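Local coordinates for protein CocE/NonD family hydrolase (Staphylococcus aureus, PDB 3IB3) that probably hydrolyses ester or amide bonds as an alpha/beta-hydrolase related to cocaine esterases and X-Pro dipeptidyl-peptidases, with a beta-rich C-terminal domain beside its catalytic one, at residues N408-L413 with P491-L496; K412-T417 with Y550-I555; D392-Y397 with E510-G515. All coordinates share one frame; numbering follows the deposited sequence.

Interaction 1 of 3, residues N408-L413 with P491-L496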
# COMPACT_ATOMS: atom_id res chain seq x y z
N ASN A 408 -7.76 5.09 11.82
CA ASN A 408 -6.90 4.28 12.65
C ASN A 408 -7.62 3.87 13.97
O ASN A 408 -8.43 4.63 14.53
CB ASN A 408 -5.63 5.07 13.04
CG ASN A 408 -4.58 5.11 11.92
OD1 ASN A 408 -3.81 4.15 11.72
ND2 ASN A 408 -4.54 6.20 11.19
N MSE A 409 -7.30 2.68 14.45
CA MSE A 409 -7.58 2.29 15.84
C MSE A 409 -6.32 2.06 16.60
O MSE A 409 -5.29 1.70 16.03
CB MSE A 409 -8.47 1.07 15.87
CG MSE A 409 -9.70 1.21 14.97
SE MSE A 409 -11.01 -0.23 15.27
CE MSE A 409 -11.51 -0.64 13.36
N ASN A 410 -6.38 2.26 17.90
CA ASN A 410 -5.25 2.09 18.80
C ASN A 410 -5.66 1.13 19.92
O ASN A 410 -6.51 1.48 20.74
CB ASN A 410 -4.83 3.44 19.40
CG ASN A 410 -3.66 3.33 20.39
OD1 ASN A 410 -3.08 2.25 20.58
ND2 ASN A 410 -3.27 4.47 20.99
N LEU A 411 -5.09 -0.08 19.92
CA LEU A 411 -5.24 -1.01 21.03
C LEU A 411 -4.14 -0.76 22.10
O LEU A 411 -2.94 -0.98 21.88
CB LEU A 411 -5.20 -2.45 20.51
CG LEU A 411 -5.48 -3.59 21.50
CD1 LEU A 411 -6.82 -3.40 22.22
CD2 LEU A 411 -5.40 -4.96 20.79
N LYS A 412 -4.58 -0.28 23.25
CA LYS A 412 -3.70 -0.06 24.41
C LYS A 412 -3.84 -1.24 25.43
O LYS A 412 -4.88 -1.44 26.01
CB LYS A 412 -4.04 1.32 24.95
CG LYS A 412 -3.75 1.64 26.39
CD LYS A 412 -2.30 1.55 26.75
CE LYS A 412 -2.15 1.83 28.23
NZ LYS A 412 -2.62 3.19 28.59
N LEU A 413 -2.76 -2.01 25.63
CA LEU A 413 -2.77 -3.21 26.51
C LEU A 413 -1.72 -3.07 27.59
O LEU A 413 -0.70 -2.39 27.39
CB LEU A 413 -2.47 -4.48 25.70
CG LEU A 413 -3.37 -4.86 24.49
CD1 LEU A 413 -2.91 -6.20 23.86
CD2 LEU A 413 -4.83 -4.90 24.93
N PRO A 491 2.81 -1.29 29.56
CA PRO A 491 1.85 -0.74 28.64
C PRO A 491 2.39 -0.71 27.21
O PRO A 491 3.51 -0.26 26.96
CB PRO A 491 1.64 0.68 29.15
CG PRO A 491 3.08 1.09 29.59
CD PRO A 491 3.69 -0.23 30.12
N VAL A 492 1.59 -1.24 26.29
CA VAL A 492 1.85 -1.16 24.84
C VAL A 492 0.66 -0.48 24.16
O VAL A 492 -0.50 -0.56 24.65
CB VAL A 492 2.15 -2.57 24.19
CG1 VAL A 492 3.34 -3.25 24.92
CG2 VAL A 492 0.90 -3.50 24.24
N GLU A 493 0.95 0.19 23.05
CA GLU A 493 -0.06 0.72 22.19
C GLU A 493 0.20 0.14 20.82
O GLU A 493 1.30 0.33 20.31
CB GLU A 493 -0.01 2.26 22.19
CG GLU A 493 -0.44 2.88 23.52
CD GLU A 493 -0.56 4.41 23.46
OE1 GLU A 493 -0.77 4.98 22.36
OE2 GLU A 493 -0.43 5.04 24.52
N ILE A 494 -0.79 -0.58 20.26
CA ILE A 494 -0.68 -1.26 18.95
C ILE A 494 -1.49 -0.52 17.91
O ILE A 494 -2.66 -0.20 18.15
CB ILE A 494 -1.27 -2.69 18.98
CG1 ILE A 494 -0.48 -3.61 19.86
CG2 ILE A 494 -1.34 -3.34 17.52
CD1 ILE A 494 -1.23 -4.95 20.06
N GLU A 495 -0.85 -0.25 16.77
CA GLU A 495 -1.45 0.44 15.64
C GLU A 495 -2.27 -0.52 14.83
O GLU A 495 -1.71 -1.38 14.18
CB GLU A 495 -0.34 1.01 14.74
CG GLU A 495 -0.75 1.75 13.48
CD GLU A 495 0.48 2.28 12.71
OE1 GLU A 495 1.61 1.86 13.05
OE2 GLU A 495 0.33 3.12 11.82
N LEU A 496 -3.57 -0.43 14.91
CA LEU A 496 -4.42 -1.16 13.96
C LEU A 496 -4.48 -0.31 12.72
O LEU A 496 -4.73 0.90 12.82
CB LEU A 496 -5.82 -1.40 14.47
CG LEU A 496 -6.08 -2.55 15.45
CD1 LEU A 496 -5.71 -3.94 14.89
CD2 LEU A 496 -5.40 -2.27 16.74
O HOH W 1 -1.97 6.20 27.03
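The flat amide of Asn-410 lies obliquely across the flat carboxylate of Glu-493, ND2 of Asn-410 coming from above the carboxylate plane to reach OE1 of Glu-493 at 2.9 Å. The bond lies close to the amide plane but rises 52° out of the carboxylate plane, and the two planes are turned 41° apart. At the other corner of the amide, OD1 of Asn-410 rests 3.5 Å from CB of Glu-493. The asparagine reaches across because its CG stands opposite its own backbone N (chi1 178°). Its ND2 has a second acceptor in the carbonyl of Ile-471, so the amide's rotation is well defined.

Next along the same face, the aliphatic part of Lys-412 passes the glutamate stem, CD of Lys-412 lying 4.0 Å from CG of Glu-493, while its CE runs alongside the ring of Pro-491. A water hydrogen-bonds to OE2 of Glu-493 and only weakly to NZ of Lys-412, whose salt bridge goes to Asp-551.

The opposite face is greasy. CD2 of Leu-496 sits 3.8 Å from CB of Leu-411, and CB of Leu-413 packs on CG2 of Val-492. CB of selenomethionine Met-409 meets CB of Leu-496 at 3.9 Å. Beyond them lie Ala-427, Val-511 and Val-513.

Between the faces the backbones are laced together antiparallel. Leu-411 and Ile-494 exchange bonds, the one from Ile-494 N to Leu-411 O being 2.7 Å long, and Leu-413 and Val-492 do likewise; Lys-412 and Glu-493 form a non-hydrogen-bonded pair between them. One polar face and one apolar face buried against a second sheet are characteristic of a beta sandwich, here consistent with the galactose-binding-like jelly roll of the C-terminal domain of S15-family hydrolases.

Interaction 2 of 3, residues K412-T417 with Y550-I555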
# COMPACT_ATOMS: atom_id res chain seq x y z
N LYS A 412 -4.58 -0.28 23.25
CA LYS A 412 -3.70 -0.06 24.41
C LYS A 412 -3.84 -1.24 25.43
O LYS A 412 -4.88 -1.44 26.01
CB LYS A 412 -4.04 1.32 24.95
CG LYS A 412 -3.75 1.64 26.39
CD LYS A 412 -2.30 1.55 26.75
CE LYS A 412 -2.15 1.83 28.23
NZ LYS A 412 -2.62 3.19 28.59
N LEU A 413 -2.76 -2.01 25.63
CA LEU A 413 -2.77 -3.21 26.51
C LEU A 413 -1.72 -3.07 27.59
O LEU A 413 -0.70 -2.39 27.39
CB LEU A 413 -2.47 -4.48 25.70
CG LEU A 413 -3.37 -4.86 24.49
CD1 LEU A 413 -2.91 -6.20 23.86
CD2 LEU A 413 -4.83 -4.90 24.93
N TRP A 414 -1.97 -3.65 28.76
CA TRP A 414 -0.92 -3.97 29.75
C TRP A 414 -0.63 -5.49 29.63
O TRP A 414 -1.55 -6.32 29.54
CB TRP A 414 -1.33 -3.58 31.18
CG TRP A 414 -1.55 -2.10 31.35
CD1 TRP A 414 -2.68 -1.38 31.03
CD2 TRP A 414 -0.60 -1.15 31.86
NE1 TRP A 414 -2.48 -0.04 31.32
CE2 TRP A 414 -1.23 0.13 31.84
CE3 TRP A 414 0.69 -1.25 32.37
CZ2 TRP A 414 -0.58 1.30 32.29
CZ3 TRP A 414 1.35 -0.08 32.82
CH2 TRP A 414 0.70 1.17 32.78
N VAL A 415 0.66 -5.84 29.55
CA VAL A 415 1.07 -7.16 29.14
C VAL A 415 2.31 -7.56 29.92
O VAL A 415 3.02 -6.70 30.48
CB VAL A 415 1.36 -7.26 27.61
CG1 VAL A 415 0.24 -6.74 26.85
CG2 VAL A 415 2.70 -6.48 27.20
N SER A 416 2.52 -8.88 29.99
CA SER A 416 3.67 -9.48 30.61
C SER A 416 3.78 -10.92 30.10
O SER A 416 2.80 -11.50 29.66
CB SER A 416 3.58 -9.46 32.15
OG SER A 416 2.72 -10.47 32.65
N THR A 417 4.99 -11.47 30.18
CA THR A 417 5.31 -12.83 29.78
C THR A 417 6.29 -13.30 30.84
O THR A 417 6.96 -12.48 31.48
CB THR A 417 5.97 -12.87 28.36
OG1 THR A 417 6.43 -14.20 28.02
CG2 THR A 417 7.14 -11.90 28.26
N TYR A 550 -4.92 -1.05 35.28
CA TYR A 550 -4.56 -1.55 33.97
C TYR A 550 -5.64 -1.13 32.94
O TYR A 550 -6.42 -1.95 32.46
CB TYR A 550 -4.33 -3.06 34.02
CG TYR A 550 -3.35 -3.54 35.11
CD1 TYR A 550 -3.79 -4.37 36.14
CD2 TYR A 550 -1.99 -3.15 35.12
CE1 TYR A 550 -2.93 -4.80 37.17
CE2 TYR A 550 -1.10 -3.58 36.18
CZ TYR A 550 -1.60 -4.42 37.18
OH TYR A 550 -0.84 -4.91 38.19
N ASP A 551 -5.62 0.15 32.55
CA ASP A 551 -6.63 0.75 31.70
C ASP A 551 -6.55 0.29 30.23
O ASP A 551 -6.61 1.10 29.29
CB ASP A 551 -6.59 2.29 31.82
CG ASP A 551 -5.31 2.87 31.33
OD1 ASP A 551 -4.35 2.10 31.07
OD2 ASP A 551 -5.22 4.10 31.22
N SER A 552 -6.45 -1.02 30.05
CA SER A 552 -6.40 -1.57 28.71
C SER A 552 -7.65 -1.14 27.94
O SER A 552 -8.77 -1.18 28.48
CB SER A 552 -6.26 -3.10 28.75
OG SER A 552 -4.95 -3.50 29.10
N GLN A 553 -7.46 -0.69 26.70
CA GLN A 553 -8.56 -0.08 25.95
C GLN A 553 -8.30 -0.05 24.46
O GLN A 553 -7.17 0.08 24.04
CB GLN A 553 -8.79 1.36 26.42
CG GLN A 553 -7.68 2.30 26.08
CD GLN A 553 -7.83 3.64 26.77
OE1 GLN A 553 -8.38 4.57 26.20
NE2 GLN A 553 -7.42 3.72 28.02
N LEU A 554 -9.37 -0.16 23.69
CA LEU A 554 -9.35 0.11 22.27
C LEU A 554 -9.96 1.49 21.93
O LEU A 554 -11.11 1.79 22.30
CB LEU A 554 -10.15 -0.96 21.54
CG LEU A 554 -10.20 -0.80 20.02
CD1 LEU A 554 -8.87 -1.27 19.33
CD2 LEU A 554 -11.37 -1.55 19.49
N ILE A 555 -9.20 2.30 21.20
CA ILE A 555 -9.65 3.61 20.76
C ILE A 555 -10.21 3.46 19.35
O ILE A 555 -9.49 3.02 18.43
CB ILE A 555 -8.50 4.63 20.80
CG1 ILE A 555 -7.98 4.80 22.25
CG2 ILE A 555 -8.95 5.97 20.31
CD1 ILE A 555 -9.02 5.18 23.26
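Trp-414 and Tyr-550 meet as a T-shaped pair: the edge of the tyrosine ring is directed at the face of the indole, with planes 62° apart and 5.6 Å between the centroids of the tyrosine ring and the indole's five-membered ring. CD2 of Tyr-550 stands over the rim of the indole. CA of Tyr-550 adds a CH-pi contact 3.8 Å from the five-membered centroid.

At its edge the indole finds a carboxylate. NE1 of Trp-414 donates to OD1 of Asp-551 over 2.9 Å, almost straight and in the indole plane, although the carboxylate itself is turned 42° from that plane. In a salt bridge, NZ of Lys-412 reaches the same oxygen, 3.2 Å from OD1 of Asp-551, on its syn side but well out of the carboxylate plane. Two donors thus grip one oxygen, and the nearby ammonium would be expected to stabilise the carboxylate's charge. Asp-551 presents it from the crowded position between its own N and carbonyl carbon (chi1 64°).

Asp-551 is the centre of an inverse gamma turn leading into the strand 553-558, which pairs antiparallel with 408-417 in one sheet of the C-terminal beta sandwich. Lys-412 and Gln-553 open that pairing with two backbone bonds, the one from Lys-412 N to Gln-553 O being 2.7 Å. Before it, OG of Ser-552 accepts the N-H of Trp-414 N at 3.0 Å and is itself hydrogen-bonded to the carbonyl of Tyr-545 on strand 541-546. Gln-553 folds back, its NE2 donating to O of Asp-551 at 3.0 Å.

Interaction 3 of 3, residues D392-Y397 with E510-G515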
# COMPACT_ATOMS: atom_id res chain seq x y z
N ASP A 392 -6.05 -17.73 21.33
CA ASP A 392 -6.07 -16.26 21.39
C ASP A 392 -6.98 -15.82 22.54
O ASP A 392 -7.58 -16.66 23.19
CB ASP A 392 -6.58 -15.66 20.06
CG ASP A 392 -7.94 -16.19 19.68
OD1 ASP A 392 -8.84 -16.28 20.54
OD2 ASP A 392 -8.12 -16.55 18.50
N VAL A 393 -7.05 -14.51 22.80
CA VAL A 393 -8.09 -13.95 23.68
C VAL A 393 -8.85 -12.84 22.91
O VAL A 393 -8.23 -12.05 22.16
CB VAL A 393 -7.50 -13.41 24.99
CG1 VAL A 393 -7.04 -14.56 25.89
CG2 VAL A 393 -6.35 -12.50 24.74
N SER A 394 -10.18 -12.82 23.06
CA SER A 394 -11.04 -11.86 22.38
C SER A 394 -11.78 -10.96 23.33
O SER A 394 -11.97 -11.32 24.48
CB SER A 394 -12.08 -12.58 21.54
OG SER A 394 -11.46 -12.90 20.34
N PHE A 395 -12.23 -9.81 22.82
CA PHE A 395 -13.02 -8.86 23.61
C PHE A 395 -14.05 -8.28 22.66
O PHE A 395 -13.69 -7.80 21.58
CB PHE A 395 -12.12 -7.76 24.17
CG PHE A 395 -11.03 -8.28 25.07
CD1 PHE A 395 -11.23 -8.39 26.43
CD2 PHE A 395 -9.78 -8.63 24.55
CE1 PHE A 395 -10.21 -8.87 27.27
CE2 PHE A 395 -8.77 -9.11 25.35
CZ PHE A 395 -8.99 -9.23 26.72
N LYS A 396 -15.34 -8.33 23.04
CA LYS A 396 -16.40 -8.00 22.08
C LYS A 396 -17.37 -6.95 22.52
O LYS A 396 -17.75 -6.89 23.67
CB LYS A 396 -17.23 -9.23 21.69
CG LYS A 396 -16.46 -10.36 21.05
CD LYS A 396 -17.31 -11.61 20.92
CE LYS A 396 -16.49 -12.83 20.52
NZ LYS A 396 -17.42 -13.97 20.38
N TYR A 397 -17.84 -6.20 21.53
CA TYR A 397 -18.83 -5.14 21.73
C TYR A 397 -19.89 -5.28 20.65
O TYR A 397 -19.56 -5.34 19.47
CB TYR A 397 -18.15 -3.78 21.61
CG TYR A 397 -19.09 -2.63 21.85
CD1 TYR A 397 -19.46 -2.28 23.13
CD2 TYR A 397 -19.62 -1.91 20.79
CE1 TYR A 397 -20.33 -1.24 23.35
CE2 TYR A 397 -20.47 -0.86 21.01
CZ TYR A 397 -20.81 -0.53 22.28
OH TYR A 397 -21.70 0.50 22.49
N GLU A 510 -15.01 -7.44 17.50
CA GLU A 510 -14.19 -8.33 18.33
C GLU A 510 -12.74 -7.94 18.15
O GLU A 510 -12.27 -7.87 17.02
CB GLU A 510 -14.40 -9.80 17.90
CG GLU A 510 -13.52 -10.88 18.54
CD GLU A 510 -13.80 -12.29 17.94
OE1 GLU A 510 -14.37 -12.38 16.82
OE2 GLU A 510 -13.46 -13.30 18.58
N VAL A 511 -12.05 -7.62 19.27
CA VAL A 511 -10.59 -7.46 19.26
C VAL A 511 -10.01 -8.82 19.62
O VAL A 511 -10.53 -9.49 20.48
CB VAL A 511 -10.07 -6.45 20.29
CG1 VAL A 511 -8.52 -6.27 20.12
CG2 VAL A 511 -10.73 -5.15 20.12
N VAL A 512 -9.00 -9.24 18.89
CA VAL A 512 -8.35 -10.52 19.04
C VAL A 512 -6.89 -10.15 19.27
O VAL A 512 -6.32 -9.29 18.56
CB VAL A 512 -8.46 -11.38 17.72
CG1 VAL A 512 -7.87 -12.82 17.92
CG2 VAL A 512 -9.92 -11.49 17.23
N VAL A 513 -6.31 -10.71 20.33
CA VAL A 513 -4.89 -10.58 20.57
C VAL A 513 -4.36 -12.01 20.59
O VAL A 513 -4.98 -12.90 21.17
CB VAL A 513 -4.58 -9.88 21.92
CG1 VAL A 513 -3.05 -9.70 22.09
CG2 VAL A 513 -5.26 -8.57 22.05
N LYS A 514 -3.23 -12.23 19.94
CA LYS A 514 -2.70 -13.58 19.73
C LYS A 514 -1.17 -13.55 19.63
O LYS A 514 -0.56 -12.46 19.52
CB LYS A 514 -3.32 -14.14 18.46
CG LYS A 514 -3.16 -15.65 18.21
CD LYS A 514 -3.99 -16.00 16.90
CE LYS A 514 -3.82 -17.48 16.49
NZ LYS A 514 -4.49 -17.76 15.18
N GLY A 515 -0.55 -14.73 19.70
CA GLY A 515 0.90 -14.85 19.70
C GLY A 515 1.40 -15.13 18.29
O GLY A 515 2.59 -15.33 18.08
O HOH W 2 -7.07 -18.59 16.87
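Glu-510 reaches across to Ser-394 and Lys-396, and its side chain meets one or the other at nearly every atom. CB of Glu-510 lies 3.8 Å from CG of Lys-396, the two chains running side by side in the same direction. CG of Glu-510 lies 3.4 Å from OG of Ser-394. CD is bordered by the serine hydroxyl and by CE of Lys-396. At the tip, OE2 of Glu-510 accepts a hydrogen bond of 2.7 Å from OG of Ser-394, which meets OE2 on its anti side, 21° out of the carboxylate plane. The reach comes from an extended chain whose CG lies opposite the backbone N (chi1 173°). NZ of Lys-396 stays 4.4 Å from OE2 of Glu-510, too far for a salt bridge, though its charge probably still favours the carboxylate.

Farther along this face, Asp-392 slants across Val-512, with CB of Asp-392 3.8 Å from CG1 of Val-512. A water joins OD2 of Asp-392 to NZ of Lys-514, the lysine also donating to the carbonyl of Glu-517.

Val-393, Phe-395, Val-511 and Val-513 occupy the other face, where they help to fill the interior: Val-511 and Val-513 touch Leu-411 of strand 408-417, and Phe-395 lies against Leu-371. The backbone pairs Val-393 with Val-513 and Phe-395 with Val-511 each exchange two bonds. In the valine pair, Val-513 N lies 3.0 Å from Val-393 O. One face is thus largely polar, with Val-512 among its residues, while the other packs against the neighbouring sheet. This fits one layer of a beta sandwich, consistent with the galactose-binding-like jelly roll of S15-family C-terminal domains.

From the N terminus, strand 392-398 comes first and pairs with strand 508-514, interaction 3 closing a loop of 112 residues. Inside it, interaction 1 closes a shorter one of 77, joining strand 408-417 to strand 490-503, which directly precedes 508-514. Interaction 2 starts from the same strand 408-417 but runs on to 553-558 near the C terminus, closing a loop of 132 that crosses interaction 3. Strand 408-417 therefore lies between its partners from interactions 1 and 2 in one sheet, while interaction 3 belongs to the other. The two layers meet where Leu-411 packs on Val-511 and Val-513, Leu-413 on Val-513, and Leu-554 on Val-511.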